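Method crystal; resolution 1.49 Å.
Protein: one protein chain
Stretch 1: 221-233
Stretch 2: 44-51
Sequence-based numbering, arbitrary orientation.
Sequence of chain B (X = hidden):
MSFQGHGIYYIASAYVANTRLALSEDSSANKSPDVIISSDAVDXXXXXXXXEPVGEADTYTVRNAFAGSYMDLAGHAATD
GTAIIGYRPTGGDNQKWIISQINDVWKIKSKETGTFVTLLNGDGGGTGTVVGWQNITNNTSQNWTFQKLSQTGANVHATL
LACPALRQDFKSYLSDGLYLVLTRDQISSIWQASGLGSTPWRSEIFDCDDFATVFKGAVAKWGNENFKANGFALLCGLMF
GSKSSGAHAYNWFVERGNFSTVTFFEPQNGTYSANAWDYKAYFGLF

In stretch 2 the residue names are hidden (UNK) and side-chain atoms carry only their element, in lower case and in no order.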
# COMPACT_ATOMS: atom_id res chain seq x y z
N LYS B 221 5.93 2.80 4.90
CA LYS B 221 7.36 2.89 4.59
C LYS B 221 7.98 4.05 5.32
O LYS B 221 9.10 3.93 5.81
CB LYS B 221 7.64 2.98 3.07
CG LYS B 221 7.15 1.76 2.27
CD LYS B 221 7.46 1.89 0.78
CE LYS B 221 8.96 1.75 0.54
NZ LYS B 221 9.43 1.51 -0.86
N TRP B 222 7.29 5.17 5.41
CA TRP B 222 7.82 6.30 6.20
C TRP B 222 8.09 5.92 7.66
O TRP B 222 9.14 6.30 8.23
CB TRP B 222 6.89 7.51 6.07
CG TRP B 222 7.40 8.79 6.68
CD1 TRP B 222 8.21 9.77 6.10
CD2 TRP B 222 7.08 9.26 7.98
NE1 TRP B 222 8.39 10.82 7.01
CE2 TRP B 222 7.73 10.52 8.16
CE3 TRP B 222 6.30 8.75 9.01
CZ2 TRP B 222 7.56 11.28 9.35
CZ3 TRP B 222 6.15 9.48 10.18
CH2 TRP B 222 6.78 10.73 10.33
N GLY B 223 7.15 5.18 8.22
CA GLY B 223 7.33 4.65 9.58
C GLY B 223 8.52 3.77 9.72
O GLY B 223 9.38 3.94 10.63
N ASN B 224 8.65 2.83 8.79
CA ASN B 224 9.82 1.97 8.82
C ASN B 224 11.13 2.70 8.66
O ASN B 224 12.16 2.42 9.31
CB ASN B 224 9.69 0.95 7.69
CG ASN B 224 10.86 -0.01 7.66
OD1 ASN B 224 11.20 -0.67 8.67
ND2 ASN B 224 11.54 -0.09 6.45
N GLU B 225 11.10 3.72 7.85
CA GLU B 225 12.34 4.43 7.49
C GLU B 225 12.71 5.51 8.52
O GLU B 225 13.85 5.91 8.60
CB GLU B 225 12.21 5.00 6.10
CG GLU B 225 12.22 3.85 5.08
CD GLU B 225 11.93 4.27 3.64
OE1 GLU B 225 11.88 5.49 3.37
OE2 GLU B 225 11.69 3.32 2.78
N ASN B 226 11.77 5.94 9.35
CA ASN B 226 12.11 6.99 10.32
C ASN B 226 12.09 6.57 11.76
O ASN B 226 12.51 7.38 12.60
CB ASN B 226 11.12 8.10 10.16
CG ASN B 226 11.42 8.96 8.98
OD1 ASN B 226 12.24 9.85 9.11
ND2 ASN B 226 10.71 8.77 7.86
N PHE B 227 11.61 5.38 12.10
CA PHE B 227 11.59 4.96 13.51
C PHE B 227 12.40 3.71 13.71
O PHE B 227 12.11 2.67 13.10
CB PHE B 227 10.20 4.79 14.02
CG PHE B 227 9.39 6.06 13.98
CD1 PHE B 227 9.57 7.04 14.92
CD2 PHE B 227 8.47 6.30 13.00
CE1 PHE B 227 8.81 8.19 14.88
CE2 PHE B 227 7.73 7.48 12.94
CZ PHE B 227 7.92 8.42 13.88
N LYS B 228 13.45 3.81 14.51
CA LYS B 228 14.32 2.64 14.80
C LYS B 228 13.78 1.76 15.90
O LYS B 228 14.14 0.58 16.04
CB LYS B 228 15.76 3.05 15.02
CG LYS B 228 16.40 3.68 13.77
CD LYS B 228 17.64 4.54 14.04
CE LYS B 228 18.77 3.80 14.80
NZ LYS B 228 19.63 2.90 13.98
N ALA B 229 12.87 2.30 16.70
CA ALA B 229 12.16 1.45 17.70
C ALA B 229 11.16 0.56 16.97
O ALA B 229 10.75 0.89 15.87
CB ALA B 229 11.42 2.36 18.71
N ASN B 230 10.84 -0.57 17.54
CA ASN B 230 9.72 -1.37 17.12
C ASN B 230 8.55 -1.30 18.14
O ASN B 230 8.60 -0.48 19.09
CB ASN B 230 10.27 -2.77 16.92
CG ASN B 230 10.59 -3.42 18.19
OD1 ASN B 230 10.45 -2.81 19.27
ND2 ASN B 230 10.95 -4.73 18.12
N GLY B 231 7.51 -2.09 17.93
CA GLY B 231 6.47 -2.25 18.90
C GLY B 231 5.34 -1.26 18.83
O GLY B 231 4.53 -1.19 19.76
N PHE B 232 5.24 -0.53 17.72
CA PHE B 232 4.06 0.28 17.41
C PHE B 232 3.99 0.45 15.88
O PHE B 232 4.97 0.16 15.16
CB PHE B 232 4.18 1.69 18.01
CG PHE B 232 5.26 2.54 17.40
CD1 PHE B 232 6.63 2.33 17.69
CD2 PHE B 232 4.95 3.61 16.60
CE1 PHE B 232 7.61 3.15 17.10
CE2 PHE B 232 5.95 4.42 16.05
CZ PHE B 232 7.27 4.18 16.29
N ALA B 233 2.84 0.97 15.44
CA ALA B 233 2.60 1.25 14.04
C ALA B 233 2.10 2.63 13.92
O ALA B 233 1.76 3.27 14.92
CB ALA B 233 1.57 0.27 13.47
N UNK B 44 10.45 17.71 16.13
CA UNK B 44 11.37 16.69 15.53
C UNK B 44 11.01 15.31 16.10
O UNK B 44 10.63 15.18 17.26
c UNK B 44 12.47 17.86 17.21
c UNK B 44 12.76 17.15 15.98
c UNK B 44 11.18 18.57 17.07
N UNK B 45 11.11 14.29 15.27
CA UNK B 45 10.59 12.99 15.63
C UNK B 45 11.28 12.40 16.90
O UNK B 45 10.72 11.55 17.54
c UNK B 45 10.29 11.31 12.07
c UNK B 45 10.02 12.36 13.15
c UNK B 45 10.73 12.01 14.45
c UNK B 45 8.55 12.33 13.49
N UNK B 46 12.52 12.83 17.17
CA UNK B 46 13.26 12.42 18.35
C UNK B 46 12.76 13.02 19.67
O UNK B 46 13.39 12.80 20.72
n UNK B 46 16.32 14.20 17.29
o UNK B 46 14.41 14.96 18.14
c UNK B 46 15.15 14.03 17.88
c UNK B 46 14.78 12.60 18.14
N UNK B 47 11.63 13.72 19.63
CA UNK B 47 10.90 14.08 20.85
C UNK B 47 9.88 13.05 21.29
O UNK B 47 9.12 13.28 22.25
c UNK B 47 10.32 15.48 20.76
c UNK B 47 9.14 15.57 19.79
n UNK B 47 8.71 16.82 19.48
o UNK B 47 8.63 14.50 19.33
N UNK B 48 9.79 11.94 20.57
CA UNK B 48 8.76 10.96 20.86
C UNK B 48 9.30 9.84 21.69
O UNK B 48 10.29 9.24 21.33
c UNK B 48 7.37 10.91 17.23
c UNK B 48 7.56 11.46 18.66
c UNK B 48 6.22 11.95 19.24
c UNK B 48 8.20 10.39 19.56
N UNK B 49 8.59 9.51 22.77
CA UNK B 49 9.05 8.48 23.69
C UNK B 49 8.07 7.33 23.83
O UNK B 49 6.87 7.53 24.18
c UNK B 49 12.70 8.83 25.06
c UNK B 49 10.20 11.46 24.83
c UNK B 49 14.10 9.03 25.02
c UNK B 49 13.82 11.43 24.79
n UNK B 49 11.39 12.10 24.76
c UNK B 49 10.40 10.12 24.99
c UNK B 49 14.64 10.33 24.89
c UNK B 49 11.85 9.94 24.94
c UNK B 49 9.33 9.07 25.07
c UNK B 49 12.42 11.21 24.83
N UNK B 50 8.56 6.13 23.54
CA UNK B 50 7.79 4.90 23.60
C UNK B 50 8.09 4.26 24.94
O UNK B 50 9.20 3.90 25.20
c UNK B 50 8.17 3.93 22.45
c UNK B 50 6.02 2.49 22.56
c UNK B 50 7.99 1.67 21.38
c UNK B 50 7.56 2.52 22.54
N UNK B 51 7.06 4.19 25.77
CA UNK B 51 7.17 3.83 27.18
C UNK B 51 6.49 2.50 27.32
O UNK B 51 5.29 2.36 27.02
c UNK B 51 7.33 6.19 27.84
c UNK B 51 6.62 4.50 29.51
c UNK B 51 6.54 4.93 28.04
c UNK B 51 6.88 7.35 28.72

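Position 44 has three side-chain carbons that close a ring onto its own backbone N, a pattern unique to proline; Pro 44 lies out of reach of the first stretch. Its carbonyl O accepts a hydrogen bond from the backbone N of position 47 at 3.0 Å, which helps set the short 3-10 turn that follows.

Position 45 carries four carbons, forked at the second. One fork tip lies 3.8 Å from Asn 226 CB and 3.9 Å from Trp 222 CZ2; the other lies 4.0 Å from Phe 227 CZ. A fork at the second carbon, rather than the first, identifies leucine. Leu 45 has chi1 m and chi2 t, and its CA-to-CB bond points toward the helix end. Both aromatic approaches are oblique.

Position 46 shows two carbons, the second bearing one O and one N, and touches nothing on the first stretch. A carboxamide on so short a chain means asparagine, Asn 46.

Position 47 has the same atoms and likewise makes no contact across the interface, so it is Asn 47.

Position 48 again has four carbons forked at the second, one tip 3.9 Å from Phe 227 CE1 and near the plane of that ring, at its edge. This is Leu 48, whose backbone N donates to Leu 45 O at 3.2 Å.

Position 49 has one carbon followed by fused five- and six-membered rings containing eight carbons and one nitrogen: an indole, hence Trp 49. It is out of reach of the first stretch, and its NE1 is hydrogen-bonded elsewhere in the structure.

Position 50 has four carbons forked at the second; one fork tip lies 3.2 Å from Asn 230 O, 4.0 Å from Phe 232 CD1 and 4.4 Å from Ala 229 CB. This is Leu 50, and the tip is its CD2.

Position 51 has four carbons forked at the first, with one arm two carbons long, which defines isoleucine; Ile 51 makes no contact here.

The contact, 308 Å² summed over both sides, therefore rests on three leucines. No hydrogen bond crosses it, so packing carries the interaction. Leu 45 fits against Trp 222, Asn 226 and Phe 227, while Asn 226 ND2 donates to Trp 222 O at 3.0 Å within the first stretch. Leu 48 meets Phe 227 as well, and Leu 50 packs against the loop beyond. There Gly 231 has a positive phi of 88°, and an ideal CB would be jammed against the preceding carbonyl O.

Stretch 2, residues 44-51: PLNNLWLI
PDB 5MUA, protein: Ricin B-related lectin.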